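Local coordinates for DUF1214 domain-containing protein (Burkholderia cenocepacia, PDB 6ANS) that is of unknown function but belongs to the DUF1214 family and holds a sodium ion and a phosphate ion close together in the crystal, at residues S96-K101 against D317-D322; G103-D108 against M313-Y318; N305-N310 against C364-G369. All coordinates share one frame; numbering follows the deposited sequence.

Contact 1: residues S96-K101 against D317-D322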
loop_
_atom_site.group_PDB
_atom_site.type_symbol
_atom_site.label_atom_id
_atom_site.label_comp_id
_atom_site.label_asym_id
_atom_site.label_seq_id
_atom_site.Cartn_x
_atom_site.Cartn_y
_atom_site.Cartn_z
ATOM N N SER A 96 -7.606 4.912 3.474
ATOM C CA SER A 96 -7.098 6.277 3.365
ATOM C C SER A 96 -5.960 6.431 4.356
ATOM O O SER A 96 -6.053 5.939 5.486
ATOM C CB SER A 96 -8.165 7.339 3.641
ATOM O OG SER A 96 -8.924 7.632 2.479
ATOM N N HIS A 97 -4.877 7.064 3.911
ATOM C CA HIS A 97 -3.678 7.215 4.725
ATOM C C HIS A 97 -2.843 8.353 4.139
ATOM O O HIS A 97 -3.346 9.177 3.365
ATOM C CB HIS A 97 -2.914 5.880 4.783
ATOM C CG HIS A 97 -2.666 5.285 3.427
ATOM N ND1 HIS A 97 -1.627 5.686 2.613
ATOM C CD2 HIS A 97 -3.359 4.357 2.717
ATOM C CE1 HIS A 97 -1.668 5.005 1.478
ATOM N NE2 HIS A 97 -2.705 4.187 1.521
ATOM N N GLU A 98 -1.550 8.351 4.443
ATOM C CA GLU A 98 -0.711 9.484 4.075
ATOM C C GLU A 98 -0.601 9.660 2.567
ATOM O O GLU A 98 -0.425 10.788 2.106
ATOM C CB GLU A 98 0.686 9.336 4.685
ATOM C CG GLU A 98 0.716 9.415 6.194
ATOM C CD GLU A 98 0.437 8.072 6.849
ATOM O OE1 GLU A 98 0.182 7.077 6.120
ATOM O OE2 GLU A 98 0.484 8.018 8.098
ATOM N N THR A 99 -0.696 8.582 1.778
ATOM C CA THR A 99 -0.471 8.711 0.336
ATOM C C THR A 99 -1.645 8.226 -0.518
ATOM O O THR A 99 -1.477 8.033 -1.724
ATOM C CB THR A 99 0.802 7.979 -0.104
ATOM O OG1 THR A 99 0.626 6.568 0.060
ATOM C CG2 THR A 99 2.055 8.451 0.695
ATOM N N ALA A 100 -2.830 8.047 0.060
ATOM C CA ALA A 100 -4.025 7.727 -0.723
ATOM C C ALA A 100 -5.225 8.192 0.076
ATOM O O ALA A 100 -5.358 7.808 1.240
ATOM C CB ALA A 100 -4.137 6.220 -1.011
ATOM N N LYS A 101 -6.088 9.013 -0.533
ATOM C CA LYS A 101 -7.054 9.782 0.239
ATOM C C LYS A 101 -8.399 9.889 -0.470
ATOM O O LYS A 101 -8.455 10.079 -1.688
ATOM C CB LYS A 101 -6.496 11.182 0.534
ATOM C CG LYS A 101 -5.237 11.169 1.423
ATOM C CD LYS A 101 -4.656 12.569 1.612
ATOM C CE LYS A 101 -3.403 12.533 2.504
ATOM N NZ LYS A 101 -2.907 13.906 2.771
ATOM N N ASP A 317 -0.991 17.688 2.610
ATOM C CA ASP A 317 -0.034 16.671 3.047
ATOM C C ASP A 317 0.393 16.947 4.483
ATOM O O ASP A 317 1.390 17.629 4.742
ATOM C CB ASP A 317 1.160 16.603 2.106
ATOM C CG ASP A 317 2.129 15.466 2.474
ATOM O OD1 ASP A 317 1.859 14.739 3.459
ATOM O OD2 ASP A 317 3.146 15.293 1.774
ATOM N N TYR A 318 -0.331 16.348 5.434
ATOM C CA TYR A 318 -0.057 16.616 6.841
ATOM C C TYR A 318 1.261 16.021 7.339
ATOM O O TYR A 318 1.618 16.264 8.502
ATOM C CB TYR A 318 -1.205 16.119 7.707
ATOM C CG TYR A 318 -1.641 14.695 7.422
ATOM C CD1 TYR A 318 -1.028 13.615 8.054
ATOM C CD2 TYR A 318 -2.659 14.434 6.499
ATOM C CE1 TYR A 318 -1.426 12.306 7.790
ATOM C CE2 TYR A 318 -3.058 13.137 6.217
ATOM C CZ TYR A 318 -2.450 12.077 6.862
ATOM O OH TYR A 318 -2.861 10.788 6.593
ATOM N N ARG A 319 1.973 15.233 6.522
ATOM C CA ARG A 319 3.337 14.857 6.893
ATOM C C ARG A 319 4.250 16.069 6.894
ATOM O O ARG A 319 5.239 16.104 7.631
ATOM C CB ARG A 319 3.905 13.805 5.934
ATOM C CG ARG A 319 3.207 12.457 5.954
ATOM C CD ARG A 319 3.647 11.592 4.758
ATOM N NE ARG A 319 3.500 12.271 3.467
ATOM C CZ ARG A 319 3.897 11.763 2.292
ATOM N NH1 ARG A 319 4.464 10.561 2.234
ATOM N NH2 ARG A 319 3.751 12.464 1.170
ATOM N N HIS A 320 3.940 17.078 6.082
ATOM C CA HIS A 320 4.853 18.199 5.913
ATOM C C HIS A 320 4.241 19.571 6.104
ATOM O O HIS A 320 4.992 20.551 6.114
ATOM C CB HIS A 320 5.490 18.160 4.520
ATOM C CG HIS A 320 6.272 16.917 4.262
ATOM N ND1 HIS A 320 5.789 15.872 3.502
ATOM C CD2 HIS A 320 7.500 16.545 4.688
ATOM C CE1 HIS A 320 6.699 14.914 3.458
ATOM N NE2 HIS A 320 7.744 15.298 4.172
ATOM N N PHE A 321 2.926 19.684 6.208
ATOM C CA PHE A 321 2.273 20.970 6.372
ATOM C C PHE A 321 1.278 20.853 7.514
ATOM O O PHE A 321 0.712 19.779 7.747
ATOM C CB PHE A 321 1.552 21.423 5.078
ATOM C CG PHE A 321 2.448 21.514 3.871
ATOM C CD1 PHE A 321 3.271 22.612 3.680
ATOM C CD2 PHE A 321 2.437 20.513 2.909
ATOM C CE1 PHE A 321 4.095 22.698 2.554
ATOM C CE2 PHE A 321 3.249 20.590 1.781
ATOM C CZ PHE A 321 4.081 21.684 1.602
ATOM N N ASP A 322 1.072 21.962 8.225
ATOM C CA ASP A 322 0.086 22.036 9.304
ATOM C C ASP A 322 -1.269 22.347 8.674
ATOM O O ASP A 322 -1.622 23.507 8.459
ATOM C CB ASP A 322 0.482 23.100 10.325
ATOM C CG ASP A 322 1.850 22.844 10.930
ATOM O OD1 ASP A 322 2.152 21.673 11.235
ATOM O OD2 ASP A 322 2.635 23.805 11.081
HETATM O O HOH W 1 -5.085 10.237 5.248
HETATM O O HOH W 2 -0.383 13.051 3.763
#

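Contact 2: residues G103-D108 against M313-Y318. With NA (sodium ion), chain F.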
loop_
_atom_site.group_PDB
_atom_site.type_symbol
_atom_site.label_atom_id
_atom_site.label_comp_id
_atom_site.label_asym_id
_atom_site.label_seq_id
_atom_site.Cartn_x
_atom_site.Cartn_y
_atom_site.Cartn_z
ATOM N N GLY A 103 -12.475 11.581 0.079
ATOM C CA GLY A 103 -13.687 12.113 0.681
ATOM C C GLY A 103 -13.492 12.871 1.976
ATOM O O GLY A 103 -14.256 12.677 2.921
ATOM N N ALA A 104 -12.518 13.778 2.010
ATOM C CA ALA A 104 -12.125 14.477 3.235
ATOM C C ALA A 104 -11.666 13.467 4.287
ATOM O O ALA A 104 -12.272 13.304 5.348
ATOM C CB ALA A 104 -13.261 15.366 3.764
ATOM N N ASP A 105 -10.596 12.760 3.941
ATOM C CA ASP A 105 -9.939 11.830 4.852
ATOM C C ASP A 105 -9.524 12.557 6.120
ATOM O O ASP A 105 -8.960 13.648 6.056
ATOM C CB ASP A 105 -8.709 11.208 4.190
ATOM C CG ASP A 105 -7.712 12.266 3.698
ATOM O OD1 ASP A 105 -8.095 13.064 2.817
ATOM O OD2 ASP A 105 -6.562 12.322 4.208
ATOM N N ASN A 106 -9.855 11.973 7.272
ATOM C CA ASN A 106 -9.509 12.572 8.553
ATOM C C ASN A 106 -8.039 12.316 8.861
ATOM O O ASN A 106 -7.662 11.170 9.132
ATOM C CB ASN A 106 -10.384 12.002 9.667
ATOM C CG ASN A 106 -10.225 12.766 10.976
ATOM O OD1 ASN A 106 -9.250 13.496 11.167
ATOM N ND2 ASN A 106 -11.212 12.628 11.869
ATOM N N PRO A 107 -7.189 13.346 8.871
ATOM C CA PRO A 107 -5.760 13.102 9.139
ATOM C C PRO A 107 -5.515 12.531 10.530
ATOM O O PRO A 107 -4.519 11.833 10.728
ATOM C CB PRO A 107 -5.121 14.491 8.978
ATOM C CG PRO A 107 -6.114 15.295 8.183
ATOM C CD PRO A 107 -7.468 14.773 8.628
ATOM N N ASP A 108 -6.424 12.744 11.478
ATOM C CA ASP A 108 -6.273 12.221 12.833
ATOM C C ASP A 108 -6.770 10.798 12.983
ATOM O O ASP A 108 -6.806 10.289 14.110
ATOM C CB ASP A 108 -7.009 13.118 13.825
ATOM C CG ASP A 108 -6.418 14.493 13.874
ATOM O OD1 ASP A 108 -5.166 14.584 13.846
ATOM O OD2 ASP A 108 -7.188 15.470 13.877
HETATM N N MSE A 313 -10.804 16.827 -2.470
HETATM C CA MSE A 313 -11.199 16.427 -1.118
HETATM C C MSE A 313 -10.219 15.412 -0.543
HETATM O O MSE A 313 -10.556 14.568 0.287
HETATM C CB MSE A 313 -12.657 15.923 -1.113
HETATM C CG MSE A 313 -13.595 17.018 -1.635
HETATM SE SE MSE A 313 -15.537 16.695 -1.355
HETATM C CE MSE A 313 -15.501 16.703 0.624
ATOM N N GLU A 314 -8.977 15.509 -0.991
ATOM C CA GLU A 314 -7.872 14.905 -0.271
ATOM C C GLU A 314 -7.369 15.931 0.723
ATOM O O GLU A 314 -7.134 17.083 0.344
ATOM C CB GLU A 314 -6.719 14.541 -1.196
ATOM C CG GLU A 314 -7.009 13.634 -2.357
ATOM C CD GLU A 314 -5.738 13.461 -3.175
ATOM O OE1 GLU A 314 -5.293 14.453 -3.781
ATOM O OE2 GLU A 314 -5.153 12.363 -3.151
ATOM N N SER A 315 -7.168 15.517 1.972
ATOM C CA SER A 315 -6.441 16.386 2.888
ATOM C C SER A 315 -5.110 16.777 2.261
ATOM O O SER A 315 -4.512 16.012 1.498
ATOM C CB SER A 315 -6.205 15.697 4.238
ATOM O OG SER A 315 -5.461 14.500 4.089
ATOM N N LEU A 316 -4.653 17.988 2.572
ATOM C CA LEU A 316 -3.310 18.394 2.179
ATOM C C LEU A 316 -2.282 17.528 2.907
ATOM O O LEU A 316 -2.654 16.680 3.723
ATOM C CB LEU A 316 -3.107 19.887 2.437
ATOM C CG LEU A 316 -4.052 20.801 1.628
ATOM C CD1 LEU A 316 -3.722 22.275 1.874
ATOM C CD2 LEU A 316 -4.012 20.476 0.137
ATOM N N ASP A 317 -0.991 17.688 2.610
ATOM C CA ASP A 317 -0.034 16.671 3.047
ATOM C C ASP A 317 0.393 16.947 4.483
ATOM O O ASP A 317 1.390 17.629 4.742
ATOM C CB ASP A 317 1.160 16.603 2.106
ATOM C CG ASP A 317 2.129 15.466 2.474
ATOM O OD1 ASP A 317 1.859 14.739 3.459
ATOM O OD2 ASP A 317 3.146 15.293 1.774
ATOM N N TYR A 318 -0.331 16.348 5.434
ATOM C CA TYR A 318 -0.057 16.616 6.841
ATOM C C TYR A 318 1.261 16.021 7.339
ATOM O O TYR A 318 1.618 16.264 8.502
ATOM C CB TYR A 318 -1.205 16.119 7.707
ATOM C CG TYR A 318 -1.641 14.695 7.422
ATOM C CD1 TYR A 318 -1.028 13.615 8.054
ATOM C CD2 TYR A 318 -2.659 14.434 6.499
ATOM C CE1 TYR A 318 -1.426 12.306 7.790
ATOM C CE2 TYR A 318 -3.058 13.137 6.217
ATOM C CZ TYR A 318 -2.450 12.077 6.862
ATOM O OH TYR A 318 -2.861 10.788 6.593
HETATM NA NA NA F . -14.177 11.827 5.129
HETATM O O HOH W 1 -5.085 10.237 5.248
HETATM O O HOH W 3 -3.239 9.254 9.022
#

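Contact 3: residues N305-N310 against C364-G369. With PO4 (phosphate ion), chain E.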
loop_
_atom_site.group_PDB
_atom_site.type_symbol
_atom_site.label_atom_id
_atom_site.label_comp_id
_atom_site.label_asym_id
_atom_site.label_seq_id
_atom_site.Cartn_x
_atom_site.Cartn_y
_atom_site.Cartn_z
ATOM N N ASN A 305 -12.304 18.493 14.953
ATOM C CA ASN A 305 -11.154 18.979 14.210
ATOM C C ASN A 305 -11.648 19.742 12.995
ATOM O O ASN A 305 -12.849 19.801 12.711
ATOM C CB ASN A 305 -10.183 17.841 13.834
ATOM C CG ASN A 305 -10.720 16.884 12.743
ATOM O OD1 ASN A 305 -11.886 16.935 12.316
ATOM N ND2 ASN A 305 -9.858 15.957 12.338
ATOM N N VAL A 306 -10.697 20.349 12.294
ATOM C CA VAL A 306 -10.943 20.996 11.016
ATOM C C VAL A 306 -9.710 20.763 10.150
ATOM O O VAL A 306 -8.576 20.827 10.637
ATOM C CB VAL A 306 -11.256 22.496 11.187
ATOM C CG1 VAL A 306 -10.118 23.211 11.920
ATOM C CG2 VAL A 306 -11.549 23.138 9.829
ATOM N N GLN A 307 -9.927 20.452 8.875
ATOM C CA GLN A 307 -8.831 20.093 7.995
ATOM C C GLN A 307 -8.942 20.850 6.683
ATOM O O GLN A 307 -10.044 21.159 6.221
ATOM C CB GLN A 307 -8.823 18.593 7.705
ATOM C CG GLN A 307 -10.068 18.118 6.936
ATOM C CD GLN A 307 -10.064 16.620 6.704
ATOM O OE1 GLN A 307 -10.399 15.853 7.602
ATOM N NE2 GLN A 307 -9.684 16.195 5.493
ATOM N N LEU A 308 -7.792 21.108 6.068
ATOM C CA LEU A 308 -7.733 21.774 4.778
ATOM C C LEU A 308 -7.423 20.730 3.707
ATOM O O LEU A 308 -6.553 19.879 3.906
ATOM C CB LEU A 308 -6.687 22.887 4.794
ATOM C CG LEU A 308 -6.940 24.007 3.771
ATOM C CD1 LEU A 308 -8.232 24.754 4.134
ATOM C CD2 LEU A 308 -5.755 24.970 3.680
ATOM N N ASN A 309 -8.169 20.775 2.597
ATOM C CA ASN A 309 -8.079 19.800 1.511
ATOM C C ASN A 309 -7.828 20.495 0.182
ATOM O O ASN A 309 -8.074 21.693 0.035
ATOM C CB ASN A 309 -9.370 18.968 1.336
ATOM C CG ASN A 309 -9.914 18.424 2.652
ATOM O OD1 ASN A 309 -9.154 18.057 3.552
ATOM N ND2 ASN A 309 -11.243 18.314 2.742
ATOM N N ASN A 310 -7.410 19.713 -0.821
ATOM C CA ASN A 310 -7.437 20.229 -2.183
ATOM C C ASN A 310 -8.846 20.085 -2.763
ATOM O O ASN A 310 -9.786 19.662 -2.083
ATOM C CB ASN A 310 -6.380 19.546 -3.055
ATOM C CG ASN A 310 -6.629 18.063 -3.269
ATOM O OD1 ASN A 310 -7.693 17.511 -2.949
ATOM N ND2 ASN A 310 -5.625 17.403 -3.821
ATOM N N CYS A 364 -13.163 20.802 5.768
ATOM C CA CYS A 364 -14.096 19.996 6.551
ATOM C C CYS A 364 -13.901 20.232 8.047
ATOM O O CYS A 364 -12.776 20.163 8.552
ATOM C CB CYS A 364 -13.919 18.499 6.246
ATOM S SG CYS A 364 -14.925 17.365 7.273
ATOM N N TRP A 365 -15.007 20.475 8.749
ATOM C CA TRP A 365 -15.040 20.612 10.192
ATOM C C TRP A 365 -15.889 19.483 10.765
ATOM O O TRP A 365 -16.919 19.119 10.185
ATOM C CB TRP A 365 -15.614 21.981 10.585
ATOM C CG TRP A 365 -15.508 22.328 12.059
ATOM C CD1 TRP A 365 -16.123 21.690 13.107
ATOM C CD2 TRP A 365 -14.773 23.419 12.633
ATOM N NE1 TRP A 365 -15.805 22.313 14.292
ATOM C CE2 TRP A 365 -14.975 23.373 14.031
ATOM C CE3 TRP A 365 -13.966 24.430 12.101
ATOM C CZ2 TRP A 365 -14.385 24.289 14.903
ATOM C CZ3 TRP A 365 -13.382 25.342 12.972
ATOM C CH2 TRP A 365 -13.602 25.267 14.358
ATOM N N ARG A 366 -15.444 18.910 11.887
ATOM C CA ARG A 366 -16.159 17.823 12.551
ATOM C C ARG A 366 -16.400 18.155 14.011
ATOM O O ARG A 366 -15.462 18.520 14.721
ATOM C CB ARG A 366 -15.382 16.512 12.498
ATOM C CG ARG A 366 -15.239 15.886 11.121
ATOM C CD ARG A 366 -14.397 14.620 11.265
ATOM N NE ARG A 366 -13.971 14.101 9.976
ATOM C CZ ARG A 366 -12.959 14.597 9.267
ATOM N NH1 ARG A 366 -12.278 15.644 9.722
ATOM N NH2 ARG A 366 -12.642 14.057 8.091
ATOM N N TRP A 367 -17.645 17.999 14.460
ATOM C CA TRP A 367 -17.945 17.739 15.866
ATOM C C TRP A 367 -18.207 16.246 16.027
ATOM O O TRP A 367 -18.987 15.668 15.265
ATOM C CB TRP A 367 -19.169 18.511 16.371
ATOM C CG TRP A 367 -19.157 20.003 16.207
ATOM C CD1 TRP A 367 -20.052 20.752 15.502
ATOM C CD2 TRP A 367 -18.231 20.932 16.789
ATOM N NE1 TRP A 367 -19.740 22.086 15.601
ATOM C CE2 TRP A 367 -18.624 22.224 16.383
ATOM C CE3 TRP A 367 -17.108 20.797 17.606
ATOM C CZ2 TRP A 367 -17.927 23.375 16.763
ATOM C CZ3 TRP A 367 -16.415 21.942 17.984
ATOM C CH2 TRP A 367 -16.827 23.212 17.557
ATOM N N VAL A 368 -17.545 15.621 16.996
ATOM C CA VAL A 368 -17.739 14.205 17.302
ATOM C C VAL A 368 -18.368 14.092 18.689
ATOM O O VAL A 368 -17.763 14.488 19.698
ATOM C CB VAL A 368 -16.420 13.422 17.221
ATOM C CG1 VAL A 368 -16.661 11.943 17.487
ATOM C CG2 VAL A 368 -15.775 13.611 15.843
ATOM N N GLY A 369 -19.589 13.565 18.742
ATOM C CA GLY A 369 -20.249 13.382 20.024
ATOM C C GLY A 369 -20.720 14.663 20.675
ATOM O O GLY A 369 -20.712 14.764 21.910
HETATM P P PO4 E . -14.740 10.742 8.525
HETATM O O1 PO4 E . -14.909 11.555 9.785
HETATM O O2 PO4 E . -14.088 11.629 7.512
HETATM O O3 PO4 E . -13.908 9.509 8.770
HETATM O O4 PO4 E . -16.120 10.323 8.084
#

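Contact 1: residues S96-K101 against D317-D322
The side chains of Lys-101 and Tyr-318 run alongside one another, head to tail, and form the closely packed part of this contact. The lysine chain, extended beyond CG, leaves its NZ 3.5 Å from CE2 of Tyr-318. The phenol reaches the other loop at its far end, where OH of Tyr-318 rests 3.5 Å from N of Glu-98, against the peptide that opens the type I turn His-97 to Ala-100.

No hydrogen bond passes directly between the segments; two waters join them instead. One, over a face of the Tyr-318 ring, donates to Glu-98 O and Asp-317 OD1 and accepts from Lys-101 NZ, 2.8 Å away. The second sits at the edge of that ring, bonded to its OH and weakly to His-97 O. The ammonium group has a further partner in the hydroxyl of Ser-315.

Arg-319 marks the looser, more exposed side. Its CD lies 3.7 Å from CB of Glu-98, and NH1 of Arg-319 lies 3.6 Å from CG2 of Thr-99, but the carboxylate of Glu-98 does not meet the guanidinium. That group is committed to its own loop: NE and NH2 grip Asp-317 side-on, one nitrogen to each oxygen. The bend of the arginine chain at chi3 (-53°) turns it back to this carboxylate, which also takes ND1 of His-320 and, closing an Asx turn, Arg-319 N.

Helix 60-83 backs the turn through Arg-75 and Ile-76, Asp-322 bonds to Asp-354 at the end of strand 351-354, and His-320 meets Trp-89 of the second subunit edge-to-face.

Contact 2: residues G103-D108 against M313-Y318
Asp-105 grips Ser-315 with both carboxylate oxygens where two irregular loops run side by side, their end-to-end directions only 12° apart. The loop 103-108 carries two carbonyls of the sodium site and ends in an Asx turn, in which Asn-106 OD1 accepts from Asp-108 N. OD1 of Asp-105 uses its syn lone pair to take the Ser-315 amide in a straight 2.8 Å bond from N. OD2 receives the hydroxyl: OG of Ser-315 is modelled 2.4 Å from it, so short that the exact length is doubtful. OG in turn accepts from Lys-101, and a water bonded to OH of Tyr-318 lies 2.8 Å from OD2 of Asp-105.

Several backbone groups are paired as well. Ala-104 N donates to Met-313 O over 2.7 Å, and Asp-105 O accepts from the side-chain amide of Gln-307. The carbonyls of Gly-103 and Ala-104 each bind the sodium ion, with 2.4 Å between Ala-104 O and the metal. The Glu-314 carboxylate, by contrast, leaves the contact for a salt bridge with Arg-72.

Apolar packing flanks this polar core. At the sodium end, CE of selenomethionine Met-313 approaches CB of Ala-104. At the other, the phenol of Tyr-318 lies under Pro-107 in a CH-pi contact, CB of Pro-107 being 3.8 Å from the ring centroid and 22° off the ring normal.

Contact 3: residues N305-N310 against C364-G369
The guanidinium of Arg-366 is held round its edge by Asn-305, Gln-307 and the phosphate. Asn-305 lies alongside the arginine and points the same way, its amide plane turned 59° from the guanidinium, and OD1 of Asn-305 takes NH1 at 2.9 Å. Gln-307 crosses more obliquely, with the two planes 39° apart. Its OE1 is gripped end-on by both terminal nitrogens of Arg-366, NH1 at 2.8 Å and NH2 at 2.9 Å, which reach it from the same face of the amide. NE of Arg-366 donates to phosphate O1 over 2.7 Å and NH2 to phosphate O2, which leaves every guanidinium N-H with an acceptor. The arginine chain is extended as far as NE, and a turn at chi4 (79°) brings the flat group over SG of Cys-364, 3.9 Å from its plane. Gln-307 is itself fixed at its other end, where NE2 donates to OD1 of Asn-309.

Val-306 and Trp-365 emerge from the opposite face of the sheet as a non-hydrogen-bonded pair. CB of Val-306 packs 3.5 Å from CE3 of Trp-365, while Asn-305 O stands over one face of the indole. Trp-304 stacks on Trp-365, extending this aromatic side.

Backbone hydrogen bonds join Asn-305 to Arg-366 and Gln-307 to Cys-364 in both directions. The two strands are the central pair of an antiparallel four-stranded sheet, flanked by 276-284 and 324-326. Its polar face helps line an anion pocket, in which Tyr-278, Tyr-111 and Arg-194 also bind the phosphate; the ion probably came from the crystallisation liquor, but its site is consistent with a ligand-binding pocket.

Overall arrangement
Between helix 60-83 and strand 109-115 the chain lays down residues 96-101 and then 103-108. Both wait some 200 residues for their partners, 317-322 and 313-318, in the loop between strands 303-309 and 324-326. Contacts 1 and 2 thus close loops of similar length that end on the same stretch, sharing Asp-317 and Tyr-318. Contact 3 closes only 53 residues, pairing strands 303-309 and 360-368, and crosses both. Lys-101 NZ, probably bonded to Ser-315 O, links contacts 1 and 2; Leu-316 N to Leu-308 O probably links contacts 2 and 3. Together they fasten the loop after the N-terminal helices to the sheet whose central strands are 303-309 and 360-368.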